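Local coordinates for protein glutathione S-transferase 2 (Heligmosomoides polygyrus, PDB 1TW9) that probably catalyses the conjugation of glutathione to electrophilic substrates, releasing a halide from organic halides, as a sigma-family glutathione transferase, at residues E16-V21 / L158-E162; V21-Q27 / L71-F77; Y4-N10 / K28-L34. All blocks are in the same frame, centred on the assembly; numbering follows the deposited sequence.

Contact 1 (E16-V21 / L158-E162). Unlike the reference sequence in segment 16-21: Val21 (reference Ile).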
loop_
_atom_site.group_PDB
_atom_site.type_symbol
_atom_site.label_atom_id
_atom_site.label_comp_id
_atom_site.label_asym_id
_atom_site.label_seq_id
_atom_site.Cartn_x
_atom_site.Cartn_y
_atom_site.Cartn_z
ATOM N N GLU A 16 -11.217 7.553 -7.283
ATOM C CA GLU A 16 -12.065 8.430 -6.502
ATOM C C GLU A 16 -11.391 8.971 -5.242
ATOM O O GLU A 16 -11.625 10.100 -4.893
ATOM C CB GLU A 16 -13.345 7.742 -6.142
ATOM C CG GLU A 16 -14.423 8.607 -5.505
ATOM C CD GLU A 16 -14.952 9.728 -6.353
ATOM O OE1 GLU A 16 -14.677 9.790 -7.566
ATOM O OE2 GLU A 16 -15.705 10.554 -5.792
ATOM N N CYS A 17 -10.597 8.165 -4.553
ATOM C CA CYS A 17 -9.992 8.670 -3.290
ATOM C C CYS A 17 -9.102 9.852 -3.633
ATOM O O CYS A 17 -9.232 10.947 -3.051
ATOM C CB CYS A 17 -9.344 7.494 -2.576
ATOM S SG CYS A 17 -8.625 7.993 -1.006
ATOM N N ALA A 18 -8.315 9.710 -4.692
ATOM C CA ALA A 18 -7.513 10.843 -5.149
ATOM C C ALA A 18 -8.373 12.107 -5.402
ATOM O O ALA A 18 -8.002 13.254 -5.003
ATOM C CB ALA A 18 -6.675 10.440 -6.289
ATOM N N ARG A 19 -9.482 11.943 -6.143
ATOM C CA ARG A 19 -10.390 13.041 -6.455
ATOM C C ARG A 19 -10.909 13.656 -5.217
ATOM O O ARG A 19 -11.064 14.880 -5.102
ATOM C CB ARG A 19 -11.540 12.556 -7.347
ATOM C CG ARG A 19 -11.099 12.012 -8.692
ATOM C CD ARG A 19 -12.346 11.861 -9.568
ATOM N NE ARG A 19 -12.068 11.152 -10.836
ATOM C CZ ARG A 19 -12.414 9.896 -11.066
ATOM N NH1 ARG A 19 -13.040 9.179 -10.130
ATOM N NH2 ARG A 19 -12.184 9.387 -12.255
ATOM N N GLN A 20 -11.192 12.819 -4.212
ATOM C CA GLN A 20 -11.683 13.367 -2.969
ATOM C C GLN A 20 -10.588 14.095 -2.112
ATOM O O GLN A 20 -10.897 15.038 -1.408
ATOM C CB GLN A 20 -12.435 12.353 -2.198
ATOM C CG GLN A 20 -13.683 11.915 -2.906
ATOM C CD GLN A 20 -14.563 11.035 -2.127
ATOM O OE1 GLN A 20 -14.357 10.890 -0.907
ATOM N NE2 GLN A 20 -15.537 10.436 -2.783
ATOM N N VAL A 21 -9.331 13.661 -2.211
ATOM C CA VAL A 21 -8.230 14.396 -1.583
ATOM C C VAL A 21 -8.134 15.785 -2.208
ATOM O O VAL A 21 -8.019 16.775 -1.540
ATOM C CB VAL A 21 -6.925 13.622 -1.665
ATOM C CG1 VAL A 21 -5.781 14.467 -1.178
ATOM C CG2 VAL A 21 -7.057 12.336 -0.750
ATOM N N LEU A 158 -11.622 9.028 4.008
ATOM C CA LEU A 158 -12.215 9.167 2.685
ATOM C C LEU A 158 -12.412 7.843 1.974
ATOM O O LEU A 158 -13.491 7.623 1.373
ATOM C CB LEU A 158 -11.446 10.137 1.722
ATOM C CG LEU A 158 -11.200 11.531 2.200
ATOM C CD1 LEU A 158 -10.282 12.241 1.308
ATOM C CD2 LEU A 158 -12.460 12.225 2.378
ATOM N N LEU A 159 -11.416 6.971 1.999
ATOM C CA LEU A 159 -11.476 5.715 1.284
ATOM C C LEU A 159 -12.570 4.809 1.930
ATOM O O LEU A 159 -13.382 4.212 1.213
ATOM C CB LEU A 159 -10.100 5.100 1.408
ATOM C CG LEU A 159 -9.837 3.785 0.740
ATOM C CD1 LEU A 159 -9.956 3.958 -0.766
ATOM C CD2 LEU A 159 -8.500 3.257 1.103
ATOM N N VAL A 160 -12.534 4.715 3.249
ATOM C CA VAL A 160 -13.505 3.881 3.982
ATOM C C VAL A 160 -14.923 4.384 3.812
ATOM O O VAL A 160 -15.816 3.561 3.423
ATOM C CB VAL A 160 -13.091 3.655 5.435
ATOM C CG1 VAL A 160 -14.196 2.865 6.217
ATOM C CG2 VAL A 160 -11.767 2.802 5.461
ATOM N N ALA A 161 -15.144 5.695 4.006
ATOM C CA ALA A 161 -16.478 6.275 3.998
ATOM C C ALA A 161 -17.078 6.093 2.604
ATOM O O ALA A 161 -18.243 5.794 2.451
ATOM C CB ALA A 161 -16.454 7.758 4.364
ATOM N N GLU A 162 -16.267 6.248 1.568
ATOM C CA GLU A 162 -16.815 6.103 0.221
ATOM C C GLU A 162 -17.239 4.688 -0.088
ATOM O O GLU A 162 -18.295 4.444 -0.662
ATOM C CB GLU A 162 -15.776 6.604 -0.815
ATOM C CG GLU A 162 -16.182 6.399 -2.274
ATOM C CD GLU A 162 -17.309 7.338 -2.772
ATOM O OE1 GLU A 162 -17.963 6.955 -3.772
ATOM O OE2 GLU A 162 -17.625 8.420 -2.166
HETATM O O HOH W 1 -12.573 7.974 -1.488
#

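Contact 2 (V21-Q27 / L71-F77). Unlike the reference sequence in segment 21-27: Val21 (reference Ile).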
loop_
_atom_site.group_PDB
_atom_site.type_symbol
_atom_site.label_atom_id
_atom_site.label_comp_id
_atom_site.label_asym_id
_atom_site.label_seq_id
_atom_site.Cartn_x
_atom_site.Cartn_y
_atom_site.Cartn_z
ATOM N N VAL A 21 -9.331 13.661 -2.211
ATOM C CA VAL A 21 -8.230 14.396 -1.583
ATOM C C VAL A 21 -8.134 15.785 -2.208
ATOM O O VAL A 21 -8.019 16.775 -1.540
ATOM C CB VAL A 21 -6.925 13.622 -1.665
ATOM C CG1 VAL A 21 -5.781 14.467 -1.178
ATOM C CG2 VAL A 21 -7.057 12.336 -0.750
ATOM N N PHE A 22 -8.168 15.806 -3.521
ATOM C CA PHE A 22 -8.136 17.082 -4.224
ATOM C C PHE A 22 -9.273 17.984 -3.763
ATOM O O PHE A 22 -9.100 19.177 -3.519
ATOM C CB PHE A 22 -8.266 16.867 -5.747
ATOM C CG PHE A 22 -6.920 16.493 -6.465
ATOM C CD1 PHE A 22 -5.753 17.226 -6.239
ATOM C CD2 PHE A 22 -6.845 15.373 -7.278
ATOM C CE1 PHE A 22 -4.594 16.887 -6.892
ATOM C CE2 PHE A 22 -5.681 15.067 -7.940
ATOM C CZ PHE A 22 -4.557 15.809 -7.742
ATOM N N ALA A 23 -10.481 17.410 -3.673
ATOM C CA ALA A 23 -11.669 18.164 -3.278
ATOM C C ALA A 23 -11.437 18.714 -1.894
ATOM O O ALA A 23 -11.697 19.906 -1.644
ATOM C CB ALA A 23 -12.940 17.297 -3.309
ATOM N N LEU A 24 -11.010 17.849 -0.968
ATOM C CA LEU A 24 -10.775 18.233 0.419
ATOM C C LEU A 24 -9.772 19.371 0.558
ATOM O O LEU A 24 -9.859 20.188 1.476
ATOM C CB LEU A 24 -10.198 17.043 1.182
ATOM C CG LEU A 24 -10.868 16.499 2.395
ATOM C CD1 LEU A 24 -9.831 15.754 3.181
ATOM C CD2 LEU A 24 -11.794 17.445 3.196
ATOM N N ALA A 25 -8.807 19.415 -0.350
ATOM C CA ALA A 25 -7.721 20.416 -0.353
ATOM C C ALA A 25 -8.076 21.676 -1.153
ATOM O O ALA A 25 -7.270 22.578 -1.207
ATOM C CB ALA A 25 -6.491 19.814 -0.898
ATOM N N ASP A 26 -9.213 21.662 -1.829
ATOM C CA ASP A 26 -9.629 22.734 -2.765
ATOM C C ASP A 26 -8.538 22.958 -3.801
ATOM O O ASP A 26 -8.194 24.087 -4.207
ATOM C CB ASP A 26 -9.965 23.981 -1.976
ATOM C CG ASP A 26 -10.563 25.049 -2.792
ATOM O OD1 ASP A 26 -11.293 24.720 -3.725
ATOM O OD2 ASP A 26 -10.386 26.256 -2.526
ATOM N N GLN A 27 -8.065 21.844 -4.313
ATOM C CA GLN A 27 -7.029 21.900 -5.313
ATOM C C GLN A 27 -7.620 21.582 -6.685
ATOM O O GLN A 27 -8.191 20.507 -6.892
ATOM C CB GLN A 27 -5.922 20.916 -4.940
ATOM C CG GLN A 27 -4.871 20.781 -6.054
ATOM C CD GLN A 27 -4.063 22.001 -6.256
ATOM O OE1 GLN A 27 -3.995 22.540 -7.391
ATOM N NE2 GLN A 27 -3.416 22.463 -5.184
ATOM N N LEU A 71 -0.744 12.718 -2.380
ATOM C CA LEU A 71 -1.636 13.865 -2.343
ATOM C C LEU A 71 -1.990 14.198 -0.943
ATOM O O LEU A 71 -1.928 15.343 -0.533
ATOM C CB LEU A 71 -2.865 13.578 -3.159
ATOM C CG LEU A 71 -2.653 13.522 -4.643
ATOM C CD1 LEU A 71 -3.951 13.096 -5.337
ATOM C CD2 LEU A 71 -2.008 14.813 -5.249
ATOM N N ALA A 72 -2.277 13.177 -0.138
ATOM C CA ALA A 72 -2.639 13.415 1.283
ATOM C C ALA A 72 -1.532 14.030 2.136
ATOM O O ALA A 72 -1.754 14.956 2.846
ATOM C CB ALA A 72 -3.151 12.164 1.924
ATOM N N LYS A 73 -0.295 13.641 1.885
ATOM C CA LYS A 73 0.842 14.224 2.560
ATOM C C LYS A 73 1.070 15.664 2.062
ATOM O O LYS A 73 1.503 16.531 2.843
ATOM C CB LYS A 73 2.043 13.370 2.368
ATOM C CG LYS A 73 1.959 12.108 3.187
ATOM C CD LYS A 73 3.148 11.100 2.968
ATOM C CE LYS A 73 3.236 9.933 3.975
ATOM N NZ LYS A 73 3.662 10.358 5.380
ATOM N N THR A 74 0.879 15.861 0.779
ATOM C CA THR A 74 1.041 17.175 0.204
ATOM C C THR A 74 0.154 18.162 0.907
ATOM O O THR A 74 0.519 19.328 1.172
ATOM C CB THR A 74 0.746 17.124 -1.295
ATOM O OG1 THR A 74 1.722 16.329 -1.946
ATOM C CG2 THR A 74 0.849 18.474 -1.960
ATOM N N PHE A 75 -1.091 17.741 1.153
ATOM C CA PHE A 75 -2.169 18.660 1.584
ATOM C C PHE A 75 -2.521 18.600 3.052
ATOM O O PHE A 75 -3.355 19.390 3.540
ATOM C CB PHE A 75 -3.423 18.468 0.682
ATOM C CG PHE A 75 -3.163 18.776 -0.739
ATOM C CD1 PHE A 75 -3.361 17.842 -1.715
ATOM C CD2 PHE A 75 -2.670 20.007 -1.069
ATOM C CE1 PHE A 75 -3.112 18.183 -3.044
ATOM C CE2 PHE A 75 -2.420 20.318 -2.351
ATOM C CZ PHE A 75 -2.571 19.387 -3.310
ATOM N N GLY A 76 -1.923 17.662 3.784
ATOM C CA GLY A 76 -2.089 17.624 5.236
ATOM C C GLY A 76 -3.136 16.633 5.753
ATOM O O GLY A 76 -3.694 16.861 6.821
ATOM N N PHE A 77 -3.414 15.574 4.985
ATOM C CA PHE A 77 -4.486 14.664 5.303
ATOM C C PHE A 77 -3.890 13.257 5.511
ATOM O O PHE A 77 -4.537 12.240 5.169
ATOM C CB PHE A 77 -5.563 14.629 4.236
ATOM C CG PHE A 77 -6.134 16.046 3.936
ATOM C CD1 PHE A 77 -6.036 16.618 2.711
ATOM C CD2 PHE A 77 -6.734 16.719 4.944
ATOM C CE1 PHE A 77 -6.558 17.955 2.571
ATOM C CE2 PHE A 77 -7.252 17.968 4.746
ATOM C CZ PHE A 77 -7.085 18.542 3.585
#

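Contact 3 (Y4-N10 / K28-L34)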
loop_
_atom_site.group_PDB
_atom_site.type_symbol
_atom_site.label_atom_id
_atom_site.label_comp_id
_atom_site.label_asym_id
_atom_site.label_seq_id
_atom_site.Cartn_x
_atom_site.Cartn_y
_atom_site.Cartn_z
ATOM N N TYR A 4 -1.718 19.495 -11.759
ATOM C CA TYR A 4 -2.092 18.108 -11.456
ATOM C C TYR A 4 -3.035 17.583 -12.525
ATOM O O TYR A 4 -3.984 18.277 -12.934
ATOM C CB TYR A 4 -2.843 17.987 -10.120
ATOM C CG TYR A 4 -2.020 18.373 -8.933
ATOM C CD1 TYR A 4 -1.129 17.464 -8.393
ATOM C CD2 TYR A 4 -2.150 19.575 -8.346
ATOM C CE1 TYR A 4 -0.314 17.772 -7.311
ATOM C CE2 TYR A 4 -1.359 19.934 -7.249
ATOM C CZ TYR A 4 -0.442 19.010 -6.726
ATOM O OH TYR A 4 0.323 19.328 -5.610
ATOM N N LYS A 5 -2.752 16.389 -13.024
ATOM C CA LYS A 5 -3.632 15.744 -13.947
ATOM C C LYS A 5 -3.844 14.356 -13.421
ATOM O O LYS A 5 -2.880 13.638 -13.142
ATOM C CB LYS A 5 -3.017 15.668 -15.340
ATOM C CG LYS A 5 -3.868 14.865 -16.332
ATOM C CD LYS A 5 -3.393 14.889 -17.758
ATOM C CE LYS A 5 -2.171 14.138 -18.103
ATOM N NZ LYS A 5 -1.982 14.280 -19.649
ATOM N N LEU A 6 -5.088 13.957 -13.286
ATOM C CA LEU A 6 -5.414 12.587 -12.849
ATOM C C LEU A 6 -6.085 11.878 -14.063
ATOM O O LEU A 6 -7.058 12.396 -14.618
ATOM C CB LEU A 6 -6.403 12.618 -11.720
ATOM C CG LEU A 6 -6.698 11.212 -11.120
ATOM C CD1 LEU A 6 -5.533 10.529 -10.440
ATOM C CD2 LEU A 6 -7.950 11.304 -10.169
ATOM N N THR A 7 -5.538 10.731 -14.470
ATOM C CA THR A 7 -6.089 9.972 -15.608
ATOM C C THR A 7 -6.639 8.633 -15.027
ATOM O O THR A 7 -5.937 7.890 -14.301
ATOM C CB THR A 7 -4.996 9.730 -16.656
ATOM O OG1 THR A 7 -4.583 11.001 -17.233
ATOM C CG2 THR A 7 -5.590 8.938 -17.792
ATOM N N TYR A 8 -7.890 8.347 -15.383
ATOM C CA TYR A 8 -8.575 7.155 -14.922
ATOM C C TYR A 8 -9.721 6.893 -15.904
ATOM O O TYR A 8 -9.862 7.578 -16.878
ATOM C CB TYR A 8 -9.030 7.296 -13.465
ATOM C CG TYR A 8 -9.579 6.017 -12.888
ATOM C CD1 TYR A 8 -8.806 4.872 -12.836
ATOM C CD2 TYR A 8 -10.875 5.942 -12.423
ATOM C CE1 TYR A 8 -9.320 3.708 -12.333
ATOM C CE2 TYR A 8 -11.393 4.801 -11.952
ATOM C CZ TYR A 8 -10.583 3.654 -11.890
ATOM O OH TYR A 8 -11.085 2.459 -11.395
ATOM N N PHE A 9 -10.517 5.868 -15.650
ATOM C CA PHE A 9 -11.727 5.636 -16.371
ATOM C C PHE A 9 -12.847 6.543 -15.896
ATOM O O PHE A 9 -12.691 7.287 -14.892
ATOM C CB PHE A 9 -12.106 4.178 -16.217
ATOM C CG PHE A 9 -11.124 3.260 -16.863
ATOM C CD1 PHE A 9 -10.925 3.321 -18.234
ATOM C CD2 PHE A 9 -10.410 2.346 -16.131
ATOM C CE1 PHE A 9 -10.014 2.501 -18.857
ATOM C CE2 PHE A 9 -9.512 1.497 -16.785
ATOM C CZ PHE A 9 -9.325 1.602 -18.127
ATOM N N ASN A 10 -13.947 6.546 -16.654
ATOM C CA ASN A 10 -15.119 7.328 -16.248
ATOM C C ASN A 10 -15.895 6.579 -15.203
ATOM O O ASN A 10 -16.937 6.002 -15.452
ATOM C CB ASN A 10 -16.060 7.718 -17.410
ATOM C CG ASN A 10 -17.147 8.657 -16.972
ATOM O OD1 ASN A 10 -17.022 9.298 -15.951
ATOM N ND2 ASN A 10 -18.219 8.734 -17.757
ATOM N N LYS A 28 -7.372 22.449 -7.652
ATOM C CA LYS A 28 -7.835 22.218 -8.998
ATOM C C LYS A 28 -6.917 21.195 -9.681
ATOM O O LYS A 28 -5.711 21.216 -9.498
ATOM C CB LYS A 28 -7.892 23.555 -9.756
ATOM C CG LYS A 28 -6.984 23.689 -10.917
ATOM C CD LYS A 28 -7.085 25.076 -11.553
ATOM C CE LYS A 28 -6.902 25.160 -13.109
ATOM N NZ LYS A 28 -5.542 25.709 -13.504
ATOM N N TYR A 29 -7.492 20.358 -10.515
ATOM C CA TYR A 29 -6.735 19.339 -11.264
ATOM C C TYR A 29 -7.488 19.003 -12.524
ATOM O O TYR A 29 -8.651 19.296 -12.633
ATOM C CB TYR A 29 -6.520 18.094 -10.419
ATOM C CG TYR A 29 -7.807 17.337 -10.112
ATOM C CD1 TYR A 29 -8.721 17.828 -9.139
ATOM C CD2 TYR A 29 -8.094 16.142 -10.772
ATOM C CE1 TYR A 29 -9.916 17.151 -8.841
ATOM C CE2 TYR A 29 -9.278 15.469 -10.509
ATOM C CZ TYR A 29 -10.199 15.986 -9.595
ATOM O OH TYR A 29 -11.360 15.309 -9.361
ATOM N N GLU A 30 -6.805 18.404 -13.493
ATOM C CA GLU A 30 -7.420 17.970 -14.709
ATOM C C GLU A 30 -7.924 16.538 -14.480
ATOM O O GLU A 30 -7.122 15.652 -14.219
ATOM C CB GLU A 30 -6.363 18.032 -15.794
ATOM C CG GLU A 30 -6.878 18.022 -17.179
ATOM C CD GLU A 30 -5.759 18.132 -18.230
ATOM O OE1 GLU A 30 -6.074 17.818 -19.380
ATOM O OE2 GLU A 30 -4.602 18.525 -17.900
ATOM N N ASP A 31 -9.242 16.337 -14.521
ATOM C CA ASP A 31 -9.867 15.048 -14.234
ATOM C C ASP A 31 -10.124 14.386 -15.602
ATOM O O ASP A 31 -11.129 14.657 -16.284
ATOM C CB ASP A 31 -11.175 15.245 -13.468
ATOM C CG ASP A 31 -11.758 13.964 -12.931
ATOM O OD1 ASP A 31 -10.968 13.020 -12.723
ATOM O OD2 ASP A 31 -13.009 13.869 -12.664
ATOM N N VAL A 32 -9.165 13.573 -16.014
ATOM C CA VAL A 32 -9.208 12.890 -17.323
ATOM C C VAL A 32 -9.853 11.510 -17.194
ATOM O O VAL A 32 -9.394 10.665 -16.439
ATOM C CB VAL A 32 -7.815 12.798 -17.998
ATOM C CG1 VAL A 32 -7.921 12.078 -19.316
ATOM C CG2 VAL A 32 -7.215 14.251 -18.150
ATOM N N ARG A 33 -10.954 11.329 -17.943
ATOM C CA ARG A 33 -11.776 10.139 -17.844
ATOM C C ARG A 33 -11.778 9.513 -19.232
ATOM O O ARG A 33 -12.470 9.969 -20.157
ATOM C CB ARG A 33 -13.197 10.470 -17.406
ATOM C CG ARG A 33 -13.256 10.930 -15.991
ATOM C CD ARG A 33 -14.590 11.547 -15.570
ATOM N NE ARG A 33 -14.545 11.957 -14.202
ATOM C CZ ARG A 33 -15.158 11.333 -13.196
ATOM N NH1 ARG A 33 -15.985 10.310 -13.432
ATOM N NH2 ARG A 33 -15.002 11.767 -11.962
ATOM N N LEU A 34 -11.000 8.462 -19.338
ATOM C CA LEU A 34 -10.835 7.756 -20.587
ATOM C C LEU A 34 -11.931 6.760 -20.843
ATOM O O LEU A 34 -12.427 6.132 -19.932
ATOM C CB LEU A 34 -9.499 7.024 -20.550
ATOM C CG LEU A 34 -8.240 7.874 -20.361
ATOM C CD1 LEU A 34 -7.057 7.006 -20.357
ATOM C CD2 LEU A 34 -8.100 8.972 -21.440
HETATM O O HOH W 2 -3.757 21.559 -11.520
#

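Contact 1 (E16-V21 / L158-E162)
This is a buried helix-on-helix contact near the centre of the chain, where helix 16-24 of the thioredoxin-like N-terminal domain meets helix 155-170 of the all-helical C-terminal domain. The short axes cross at 119° and come within 9.7 Å, with Cys17 and Leu159 nearest in the backbone (CA to CA 5.6 Å). Part of the interface is apolar. Leu158 lays its CD1 3.8 Å from Val21 CG2 and its CB 4.5 Å from Cys17 SG, while Leu159 CD1 stands 4.0 Å from Cys17 CB. Ile188 and Ile194 close round Leu158 from the later helices. Alongside it lies a polar cluster: Gln20 NE2 donates both to Glu162 OE2 across the gap (3.0 Å) and to Glu16 OE2 one turn back on its own helix (3.0 Å), so one amide ties the two carboxylates together. Their negative charge is answered by Arg201, which makes salt bridges to both, and Trp197 NE1 also bonds to Glu16. Arg19 NH1 reaches Glu16 OE1 at 3.1 Å, extending the network along the first helix. A water makes weak bonds to Leu158 O (3.0 Å) and Gln20 OE1 (3.5 Å). Such a seam, with the first helix of the thioredoxin-like domain laid against the helical domain, is the interdomain interface characteristic of the cytosolic glutathione transferase fold.

Contact 2 (V21-Q27 / L71-F77)
Both segments are helix ends, brought closest at Val21 with Ala72 (CA to CA 6.4 Å) and Ala25 with Phe75 (6.1 Å). The first closes in a Schellman motif: Asp26 takes a positive phi, and Gln27 N bonds to Phe22 O at 3.0 Å. The second turns out of its helix at Gly76, also at positive phi, where a CB would collide with the preceding carbonyl; Phe77 N returns to Ala72 O at 2.8 Å. These are two helices of the thioredoxin-like domain, packed side by side on the same face of its sheet. No hydrogen bond crosses between the segments; aliphatic groups sit over aromatic faces instead. Three CH-pi contacts do this: Leu24 CD1 lies 3.6 Å from the Phe77 ring centroid, almost on its normal, Ala25 CB 3.9 Å from that of Phe75, and Leu71 CD1 3.9 Å from that of Phe22. Val21 fills the space between, its CG1 3.6 Å from Leu71 CB and 4.2 Å from the edge of Phe75 at CD1.

Contact 3 (Y4-N10 / K28-L34)
Five backbone hydrogen bonds join the parallel strands 4-9 and 30-34 in the usual alternating ladder: Glu30 N to Tyr4 O (2.9 Å), Leu6 N to Glu30 O (2.8 Å), Val32 N to Leu6 O (2.8 Å), Tyr8 N to Val32 O (3.0 Å) and Leu34 N to Tyr8 O (2.9 Å). Ahead of the ladder, a water accepts from Tyr4 N (2.9 Å) and donates to Lys28 O (2.8 Å). Apolar contacts include Tyr4 CB with Tyr29 CB at 3.7 Å and Leu6 CB with Tyr29 CD2 at 4.0 Å; Thr7 CG2 also lies 3.5 Å from Leu34 CD1. Among the polar side chains, Arg33 NH1 donates to Asn10 OD1 (2.9 Å), while Arg33 NE holds Asp31 OD2 in a salt bridge (2.9 Å). Leu6, Tyr8, Asp31 and Arg33 share the sheet face covered by helix 16-24, whose Arg19 pairs with Asp31. That helix makes the beta-alpha-beta crossover between the strands; strand 30-34 is the sheet's edge within this chain, and strand 53-56 flanks strand 4-9 antiparallel.

In the fold
Helix 16-24 ties all three contacts together: it carries segment 16-21 of contact 1 and the start of segment 21-27 of contact 2, which share Val21, and connects the two strands of contact 3. Centres of contacts 1 and 2 lie about 11 Å apart, those of 1 and 3 about 14 Å, and those of 2 and 3 about 15 Å. Contact 2 is nested within the loop that contact 1 closes, whereas contact 3 interleaves with both. Direct touches make the set continuous: Arg19 NE meets Asp31 OD1 (2.9 Å), and Phe22 CG packs on Tyr29 CD1 (3.5 Å). One helix thus links sheet, neighbouring helix and C-terminal domain, joining the two domains of the glutathione transferase fold.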